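Local coordinates for protein alkaline serine protease (Pseudoalteromonas sp., PDB 1Y9Z) that probably cleaves peptide bonds as a cold-adapted subtilisin-like serine protease that carries an inserted beta-barrel domain beside its alpha/beta domain, at residues A[213-218]-A[354-359]; A[234-239]-A[322-327]; A[247-252]-A[330-335]. All coordinates share one frame; numbering follows the deposited sequence.

All three contacts belong to one mixed, curled sheet, probably that of the inserted barrel domain, but they differ in chemistry and burial. Interactions 1 and 2 are partly buried strand pairs, the first antiparallel and the second parallel; interaction 3 is a surface contact in which a loop lies against the residues leading into strand 333-336 without a hydrogen bond. Two arginines tie them together. Arg215 of interaction 1 reaches His234 of interaction 2 and both Ile249 and Asn250 of interaction 3, while Arg236 of interaction 2 reaches Ala247 of interaction 3. Strand 232-240 also neighbours strand 333-336, so interactions 2 and 3 share part of the sheet.

Interaction 1: residues A[213-218]-A[354-359]; sequences EGRLAD and VSNQGN
Arg215 and Asn356 cross at a slant in an antiparallel strand pair, their guanidinium and amide planes 62° apart. NH1 of Arg215 stands 3.5 Å from ND2 of Asn356, two donors without a bond. Both instead turn to Ile249 O, NH1 only weakly, and ND2 also bonds Ser333 O: an asparagine amide can serve two backbone carbonyls. The arginine chain runs extended from CG to NE, its CG anti to the backbone N (chi1 -167°) and 3.3 Å from Gln357 O. This length lets NE reach Asn250 OD1 and NH2 reach His234 O, so an alanine here would probably leave both oxygens without this donor. Ala217, the non-hydrogen-bonded partner of Asn356, shares its face and brings its small CB within 3.4 Å of Asn356 OD1. Leu216 and Gln357, a hydrogen-bonded pair, point to the other face, joined by Leu216 N to Gln357 O (2.9 Å) and Gln357 N to Leu216 O (2.8 Å). Asp218 and Ser355 pair likewise through Asp218 N to Ser355 O (2.9 Å) and Ser355 N to Asp218 O. A water joins Gly214 O to Asn359 N. Strand 351-360 lies between strands 214-221 and 252-263, and Pro233 and Val334 pack on Ala217 and Asn356.

Interaction 2: residues A[234-239]-A[322-327]; sequences HNRLTP and LVDANS
Asp324 OD1 is gripped by Arg236 from across the contact and by the backbone N of Ile329 within its own loop, while OD2 accepts from Asp328 N. Arg236 and Asp324 form a salt bridge. Its NE to OD1 bond, 3.0 Å with an N-H...O angle of 161°, is the stronger of the two across the contact, and NH1 adds a weak second one to the same OD1. The oxygen offers NE its anti lone pair and lies close to the guanidinium plane, although that plane and the carboxylate are turned 66° apart. An extended arginine, its CG anti to the backbone N, has the length to lay its charged end beside the aspartate. There Thr238 CG2 sits over the centre of the guanidinium, 3.5 Å above its plane, and Ser327 CA approaches NH1 at the edge. NH2 is taken by Ala247 O, which probably helps to fix the rotation of the group. Asp324 also opens a type I turn that ends at Ser327, and a carboxylate with both oxygens in use suits this corner.

Strands 232-240 and 321-323 form a short parallel ladder within the mixed sheet. Leu322 N donates to Asn235 O (2.8 Å), and Leu322 O receives Leu237 N (2.9 Å). Asp324 N then reaches Leu237 O at 2.8 Å. Asn235 is the centre of an inverse gamma turn. Leu322 supplies the apolar part: one methyl, CD2, touches both His234 CB at 3.7 Å and Arg236 CB at 4.1 Å. Thr295 of helix 291-300 packs on Leu322, and Ile292 of the same helix on Asp324. Beyond the ladder, Pro239 CD rests 3.4 Å from Ala325 O.

Interaction 3: residues A[247-252]-A[330-335]; sequences APINAS and TVPSVS
Ile249 presses its CG2 methyl onto the peptide link between Val331 and Pro332, and this is the tight part of the contact. CG2 lies 3.5 Å from Val331 C and 3.6 Å from Pro332 N. A proline nitrogen carries no hydrogen, so an apolar branch can lie against this link without covering a donor. The first torsion sets CG2 anti to the backbone N, while CG1 lies beside that N. CD1, at the end of the other branch, is 4.0 Å from the CA of exposed Thr330. The beta-branch of isoleucine thus lets CG2 and CD1 touch different residues, Val331 and Pro332 with the one and Thr330 with the other. Toward Ala251 and Ser252, both exposed, the contact narrows to one close touch, Pro332 CB on Ala251 O at 3.5 Å. Its neighbours are looser: Pro332 CG comes 4.2 Å from Ser252 C, and the CB of Ala251 stays farther off. No hydrogen bond crosses between the segments. The segment 247-252 links strands 243-246 and 252-263, with Ala251 paired through its backbone to Asn356 of strand 351-360, while Pro332 bonds through its backbone to Ile306 of strand 305-309, the parallel neighbour of 333-336.

Interaction 1: residues A[213-218]-A[354-359]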
loop_
_atom_site.group_PDB
_atom_site.type_symbol
_atom_site.label_atom_id
_atom_site.label_comp_id
_atom_site.label_asym_id
_atom_site.label_seq_id
_atom_site.Cartn_x
_atom_site.Cartn_y
_atom_site.Cartn_z
ATOM N N GLU A 213 -14.613 -4.110 -7.305
ATOM C CA GLU A 213 -14.603 -4.142 -5.844
ATOM C C GLU A 213 -13.918 -2.950 -5.191
ATOM O O GLU A 213 -13.888 -2.843 -3.964
ATOM C CB GLU A 213 -13.947 -5.438 -5.357
ATOM C CG GLU A 213 -14.695 -6.688 -5.794
ATOM C CD GLU A 213 -14.177 -7.958 -5.145
ATOM O OE1 GLU A 213 -14.879 -8.985 -5.238
ATOM O OE2 GLU A 213 -13.074 -7.937 -4.553
ATOM N N GLY A 214 -13.389 -2.048 -6.009
ATOM C CA GLY A 214 -12.690 -0.893 -5.480
ATOM C C GLY A 214 -13.536 0.321 -5.177
ATOM O O GLY A 214 -14.765 0.308 -5.292
ATOM N N ARG A 215 -12.854 1.392 -4.793
ATOM C CA ARG A 215 -13.516 2.632 -4.445
ATOM C C ARG A 215 -12.523 3.767 -4.647
ATOM O O ARG A 215 -11.333 3.614 -4.365
ATOM C CB ARG A 215 -13.956 2.575 -2.986
ATOM C CG ARG A 215 -14.922 3.650 -2.593
ATOM C CD ARG A 215 -15.200 3.585 -1.112
ATOM N NE ARG A 215 -16.135 4.629 -0.733
ATOM C CZ ARG A 215 -16.169 5.197 0.465
ATOM N NH1 ARG A 215 -17.058 6.147 0.716
ATOM N NH2 ARG A 215 -15.310 4.818 1.403
ATOM N N LEU A 216 -13.006 4.898 -5.148
ATOM C CA LEU A 216 -12.144 6.044 -5.380
ATOM C C LEU A 216 -12.825 7.325 -4.936
ATOM O O LEU A 216 -14.009 7.329 -4.608
ATOM C CB LEU A 216 -11.774 6.139 -6.863
ATOM C CG LEU A 216 -10.931 4.988 -7.419
ATOM C CD1 LEU A 216 -10.799 5.125 -8.930
ATOM C CD2 LEU A 216 -9.562 4.990 -6.754
ATOM N N ALA A 217 -12.057 8.407 -4.919
ATOM C CA ALA A 217 -12.572 9.709 -4.528
ATOM C C ALA A 217 -11.979 10.763 -5.451
ATOM O O ALA A 217 -10.999 10.507 -6.155
ATOM C CB ALA A 217 -12.204 10.005 -3.079
ATOM N N ASP A 218 -12.571 11.951 -5.447
ATOM C CA ASP A 218 -12.084 13.025 -6.293
ATOM C C ASP A 218 -12.534 14.373 -5.746
ATOM O O ASP A 218 -13.513 14.461 -5.000
ATOM C CB ASP A 218 -12.618 12.842 -7.720
ATOM C CG ASP A 218 -11.780 13.561 -8.763
ATOM O OD1 ASP A 218 -10.815 14.262 -8.390
ATOM O OD2 ASP A 218 -12.087 13.418 -9.965
ATOM N N VAL A 354 -16.960 17.298 -4.451
ATOM C CA VAL A 354 -16.289 16.212 -3.751
ATOM C C VAL A 354 -17.092 14.963 -4.052
ATOM O O VAL A 354 -18.322 14.980 -3.988
ATOM C CB VAL A 354 -16.274 16.441 -2.228
ATOM C CG1 VAL A 354 -15.614 15.257 -1.530
ATOM C CG2 VAL A 354 -15.535 17.723 -1.907
ATOM N N SER A 355 -16.408 13.876 -4.381
ATOM C CA SER A 355 -17.121 12.656 -4.699
ATOM C C SER A 355 -16.420 11.376 -4.286
ATOM O O SER A 355 -15.197 11.266 -4.359
ATOM C CB SER A 355 -17.394 12.602 -6.201
ATOM O OG SER A 355 -16.180 12.610 -6.931
ATOM N N ASN A 356 -17.222 10.421 -3.831
ATOM C CA ASN A 356 -16.737 9.098 -3.462
ATOM C C ASN A 356 -17.475 8.185 -4.430
ATOM O O ASN A 356 -18.690 8.303 -4.594
ATOM C CB ASN A 356 -17.110 8.732 -2.026
ATOM C CG ASN A 356 -16.261 9.450 -1.000
ATOM O OD1 ASN A 356 -15.122 9.827 -1.274
ATOM N ND2 ASN A 356 -16.804 9.625 0.197
ATOM N N GLN A 357 -16.747 7.286 -5.079
ATOM C CA GLN A 357 -17.361 6.387 -6.045
ATOM C C GLN A 357 -17.032 4.930 -5.771
ATOM O O GLN A 357 -15.872 4.577 -5.567
ATOM C CB GLN A 357 -16.899 6.761 -7.454
ATOM C CG GLN A 357 -17.277 8.175 -7.868
ATOM C CD GLN A 357 -16.601 8.610 -9.152
ATOM O OE1 GLN A 357 -16.701 7.941 -10.180
ATOM N NE2 GLN A 357 -15.908 9.744 -9.099
ATOM N N GLY A 358 -18.060 4.090 -5.760
ATOM C CA GLY A 358 -17.850 2.674 -5.535
ATOM C C GLY A 358 -17.794 1.937 -6.861
ATOM O O GLY A 358 -17.807 2.561 -7.925
ATOM N N ASN A 359 -17.722 0.613 -6.796
ATOM C CA ASN A 359 -17.675 -0.223 -7.993
ATOM C C ASN A 359 -16.493 0.122 -8.898
ATOM O O ASN A 359 -16.586 0.017 -10.122
ATOM C CB ASN A 359 -18.989 -0.081 -8.773
ATOM C CG ASN A 359 -19.209 -1.209 -9.767
ATOM O OD1 ASN A 359 -19.271 -2.380 -9.391
ATOM N ND2 ASN A 359 -19.341 -0.860 -11.043
HETATM O O HOH W 1 -17.173 -0.462 -4.180
#

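Interaction 2: residues A[234-239]-A[322-327]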
loop_
_atom_site.group_PDB
_atom_site.type_symbol
_atom_site.label_atom_id
_atom_site.label_comp_id
_atom_site.label_asym_id
_atom_site.label_seq_id
_atom_site.Cartn_x
_atom_site.Cartn_y
_atom_site.Cartn_z
ATOM N N HIS A 234 -13.334 8.407 2.569
ATOM C CA HIS A 234 -13.371 8.009 3.973
ATOM C C HIS A 234 -13.829 6.581 4.206
ATOM O O HIS A 234 -14.924 6.189 3.794
ATOM C CB HIS A 234 -14.267 8.942 4.791
ATOM C CG HIS A 234 -13.534 10.061 5.462
ATOM N ND1 HIS A 234 -12.223 9.956 5.874
ATOM C CD2 HIS A 234 -13.949 11.292 5.844
ATOM C CE1 HIS A 234 -11.863 11.074 6.479
ATOM N NE2 HIS A 234 -12.892 11.900 6.475
ATOM N N ASN A 235 -12.982 5.805 4.876
ATOM C CA ASN A 235 -13.299 4.423 5.204
ATOM C C ASN A 235 -14.239 4.485 6.404
ATOM O O ASN A 235 -13.816 4.332 7.550
ATOM C CB ASN A 235 -12.019 3.664 5.571
ATOM C CG ASN A 235 -12.258 2.181 5.783
ATOM O OD1 ASN A 235 -11.352 1.449 6.185
ATOM N ND2 ASN A 235 -13.474 1.729 5.511
ATOM N N ARG A 236 -15.516 4.728 6.125
ATOM C CA ARG A 236 -16.538 4.849 7.156
ATOM C C ARG A 236 -17.027 3.526 7.722
ATOM O O ARG A 236 -17.306 2.577 6.984
ATOM C CB ARG A 236 -17.728 5.640 6.602
ATOM C CG ARG A 236 -18.894 5.825 7.566
ATOM C CD ARG A 236 -19.859 6.865 7.005
ATOM N NE ARG A 236 -21.027 7.107 7.850
ATOM C CZ ARG A 236 -22.225 6.565 7.645
ATOM N NH1 ARG A 236 -23.231 6.849 8.463
ATOM N NH2 ARG A 236 -22.421 5.741 6.624
ATOM N N LEU A 237 -17.133 3.482 9.046
ATOM C CA LEU A 237 -17.604 2.305 9.762
ATOM C C LEU A 237 -18.723 2.728 10.707
ATOM O O LEU A 237 -18.619 3.753 11.379
ATOM C CB LEU A 237 -16.474 1.688 10.590
ATOM C CG LEU A 237 -15.164 1.296 9.902
ATOM C CD1 LEU A 237 -14.194 0.769 10.951
ATOM C CD2 LEU A 237 -15.426 0.243 8.840
ATOM N N THR A 238 -19.793 1.944 10.751
ATOM C CA THR A 238 -20.914 2.234 11.638
ATOM C C THR A 238 -21.227 0.976 12.439
ATOM O O THR A 238 -20.828 -0.125 12.059
ATOM C CB THR A 238 -22.171 2.672 10.852
ATOM O OG1 THR A 238 -22.567 1.631 9.951
ATOM C CG2 THR A 238 -21.890 3.946 10.075
ATOM N N PRO A 239 -21.940 1.121 13.566
ATOM C CA PRO A 239 -22.282 -0.034 14.400
ATOM C C PRO A 239 -23.022 -1.153 13.670
ATOM O O PRO A 239 -23.912 -0.906 12.857
ATOM C CB PRO A 239 -23.115 0.586 15.522
ATOM C CG PRO A 239 -23.726 1.791 14.870
ATOM C CD PRO A 239 -22.561 2.347 14.095
ATOM N N LEU A 322 -12.979 5.930 9.685
ATOM C CA LEU A 322 -13.910 6.965 10.110
ATOM C C LEU A 322 -14.954 6.234 10.939
ATOM O O LEU A 322 -15.961 5.756 10.411
ATOM C CB LEU A 322 -14.574 7.646 8.908
ATOM C CG LEU A 322 -15.701 8.635 9.245
ATOM C CD1 LEU A 322 -15.188 9.731 10.169
ATOM C CD2 LEU A 322 -16.250 9.235 7.960
ATOM N N VAL A 323 -14.686 6.113 12.235
ATOM C CA VAL A 323 -15.600 5.436 13.143
ATOM C C VAL A 323 -16.756 6.387 13.434
ATOM O O VAL A 323 -16.594 7.385 14.134
ATOM C CB VAL A 323 -14.886 5.047 14.454
ATOM C CG1 VAL A 323 -15.831 4.271 15.354
ATOM C CG2 VAL A 323 -13.657 4.212 14.138
ATOM N N ASP A 324 -17.918 6.064 12.877
ATOM C CA ASP A 324 -19.121 6.880 13.014
ATOM C C ASP A 324 -20.156 6.167 13.887
ATOM O O ASP A 324 -21.084 5.536 13.380
ATOM C CB ASP A 324 -19.687 7.141 11.616
ATOM C CG ASP A 324 -20.676 8.286 11.578
ATOM O OD1 ASP A 324 -21.182 8.574 10.474
ATOM O OD2 ASP A 324 -20.946 8.900 12.629
ATOM N N ALA A 325 -19.991 6.283 15.201
ATOM C CA ALA A 325 -20.877 5.640 16.165
ATOM C C ALA A 325 -22.365 5.922 15.969
ATOM O O ALA A 325 -23.185 5.007 16.046
ATOM C CB ALA A 325 -20.464 6.028 17.582
ATOM N N ASN A 326 -22.714 7.181 15.724
ATOM C CA ASN A 326 -24.114 7.554 15.544
ATOM C C ASN A 326 -24.536 7.666 14.083
ATOM O O ASN A 326 -25.633 8.142 13.785
ATOM C CB ASN A 326 -24.395 8.876 16.262
ATOM C CG ASN A 326 -24.087 8.810 17.745
ATOM O OD1 ASN A 326 -24.617 7.961 18.463
ATOM N ND2 ASN A 326 -23.228 9.709 18.212
ATOM N N SER A 327 -23.669 7.225 13.176
ATOM C CA SER A 327 -23.959 7.275 11.746
ATOM C C SER A 327 -24.376 8.685 11.337
ATOM O O SER A 327 -25.377 8.874 10.645
ATOM C CB SER A 327 -25.077 6.288 11.402
ATOM O OG SER A 327 -24.736 4.968 11.787
#

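Interaction 3: residues A[247-252]-A[330-335]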
loop_
_atom_site.group_PDB
_atom_site.type_symbol
_atom_site.label_atom_id
_atom_site.label_comp_id
_atom_site.label_asym_id
_atom_site.label_seq_id
_atom_site.Cartn_x
_atom_site.Cartn_y
_atom_site.Cartn_z
ATOM N N ALA A 247 -19.637 1.143 6.068
ATOM C CA ALA A 247 -20.827 1.885 5.670
ATOM C C ALA A 247 -20.356 3.066 4.832
ATOM O O ALA A 247 -20.509 4.223 5.219
ATOM C CB ALA A 247 -21.577 2.375 6.903
ATOM N N PRO A 248 -19.767 2.784 3.662
ATOM C CA PRO A 248 -19.274 3.849 2.788
ATOM C C PRO A 248 -20.358 4.741 2.204
ATOM O O PRO A 248 -21.450 4.276 1.875
ATOM C CB PRO A 248 -18.529 3.079 1.703
ATOM C CG PRO A 248 -19.352 1.827 1.578
ATOM C CD PRO A 248 -19.585 1.463 3.032
ATOM N N ILE A 249 -20.049 6.027 2.095
ATOM C CA ILE A 249 -20.973 6.977 1.497
ATOM C C ILE A 249 -20.414 7.261 0.114
ATOM O O ILE A 249 -19.372 7.908 -0.021
ATOM C CB ILE A 249 -21.050 8.308 2.281
ATOM C CG1 ILE A 249 -21.642 8.068 3.671
ATOM C CG2 ILE A 249 -21.904 9.314 1.511
ATOM C CD1 ILE A 249 -23.053 7.504 3.655
ATOM N N ASN A 250 -21.089 6.747 -0.907
ATOM C CA ASN A 250 -20.669 6.961 -2.283
ATOM C C ASN A 250 -21.663 7.883 -2.964
ATOM O O ASN A 250 -22.764 7.470 -3.332
ATOM C CB ASN A 250 -20.585 5.632 -3.037
ATOM C CG ASN A 250 -19.478 4.737 -2.516
ATOM O OD1 ASN A 250 -18.386 5.208 -2.200
ATOM N ND2 ASN A 250 -19.748 3.443 -2.439
ATOM N N ALA A 251 -21.269 9.141 -3.109
ATOM C CA ALA A 251 -22.109 10.149 -3.737
ATOM C C ALA A 251 -21.247 11.357 -4.061
ATOM O O ALA A 251 -20.062 11.397 -3.720
ATOM C CB ALA A 251 -23.238 10.552 -2.794
ATOM N N SER A 252 -21.848 12.341 -4.723
ATOM C CA SER A 252 -21.144 13.561 -5.081
ATOM C C SER A 252 -21.845 14.751 -4.445
ATOM O O SER A 252 -23.060 14.730 -4.236
ATOM C CB SER A 252 -21.112 13.734 -6.601
ATOM O OG SER A 252 -20.410 12.667 -7.214
ATOM N N THR A 330 -23.489 11.251 6.737
ATOM C CA THR A 330 -24.289 10.726 5.639
ATOM C C THR A 330 -23.979 11.435 4.324
ATOM O O THR A 330 -24.679 11.251 3.327
ATOM C CB THR A 330 -25.790 10.873 5.944
ATOM O OG1 THR A 330 -26.074 12.233 6.293
ATOM C CG2 THR A 330 -26.189 9.963 7.099
ATOM N N VAL A 331 -22.930 12.251 4.330
ATOM C CA VAL A 331 -22.512 12.981 3.139
ATOM C C VAL A 331 -21.130 12.484 2.720
ATOM O O VAL A 331 -20.422 11.861 3.515
ATOM C CB VAL A 331 -22.427 14.499 3.409
ATOM C CG1 VAL A 331 -23.772 15.019 3.891
ATOM C CG2 VAL A 331 -21.342 14.788 4.438
ATOM N N PRO A 332 -20.731 12.742 1.465
ATOM C CA PRO A 332 -19.409 12.282 1.029
ATOM C C PRO A 332 -18.283 13.057 1.707
ATOM O O PRO A 332 -18.278 14.288 1.719
ATOM C CB PRO A 332 -19.449 12.496 -0.484
ATOM C CG PRO A 332 -20.378 13.666 -0.636
ATOM C CD PRO A 332 -21.477 13.348 0.347
ATOM N N SER A 333 -17.339 12.324 2.288
ATOM C CA SER A 333 -16.200 12.939 2.955
ATOM C C SER A 333 -14.918 12.244 2.504
ATOM O O SER A 333 -14.906 11.033 2.273
ATOM C CB SER A 333 -16.368 12.858 4.478
ATOM O OG SER A 333 -16.537 11.525 4.924
ATOM N N VAL A 334 -13.848 13.021 2.370
ATOM C CA VAL A 334 -12.568 12.493 1.914
ATOM C C VAL A 334 -11.394 12.981 2.756
ATOM O O VAL A 334 -11.536 13.887 3.580
ATOM C CB VAL A 334 -12.306 12.893 0.444
ATOM C CG1 VAL A 334 -13.446 12.408 -0.440
ATOM C CG2 VAL A 334 -12.153 14.407 0.331
ATOM N N SER A 335 -10.232 12.374 2.528
ATOM C CA SER A 335 -9.010 12.719 3.243
ATOM C C SER A 335 -7.888 13.053 2.259
ATOM O O SER A 335 -7.685 12.340 1.279
ATOM C CB SER A 335 -8.581 11.546 4.131
ATOM O OG SER A 335 -7.286 11.749 4.674
#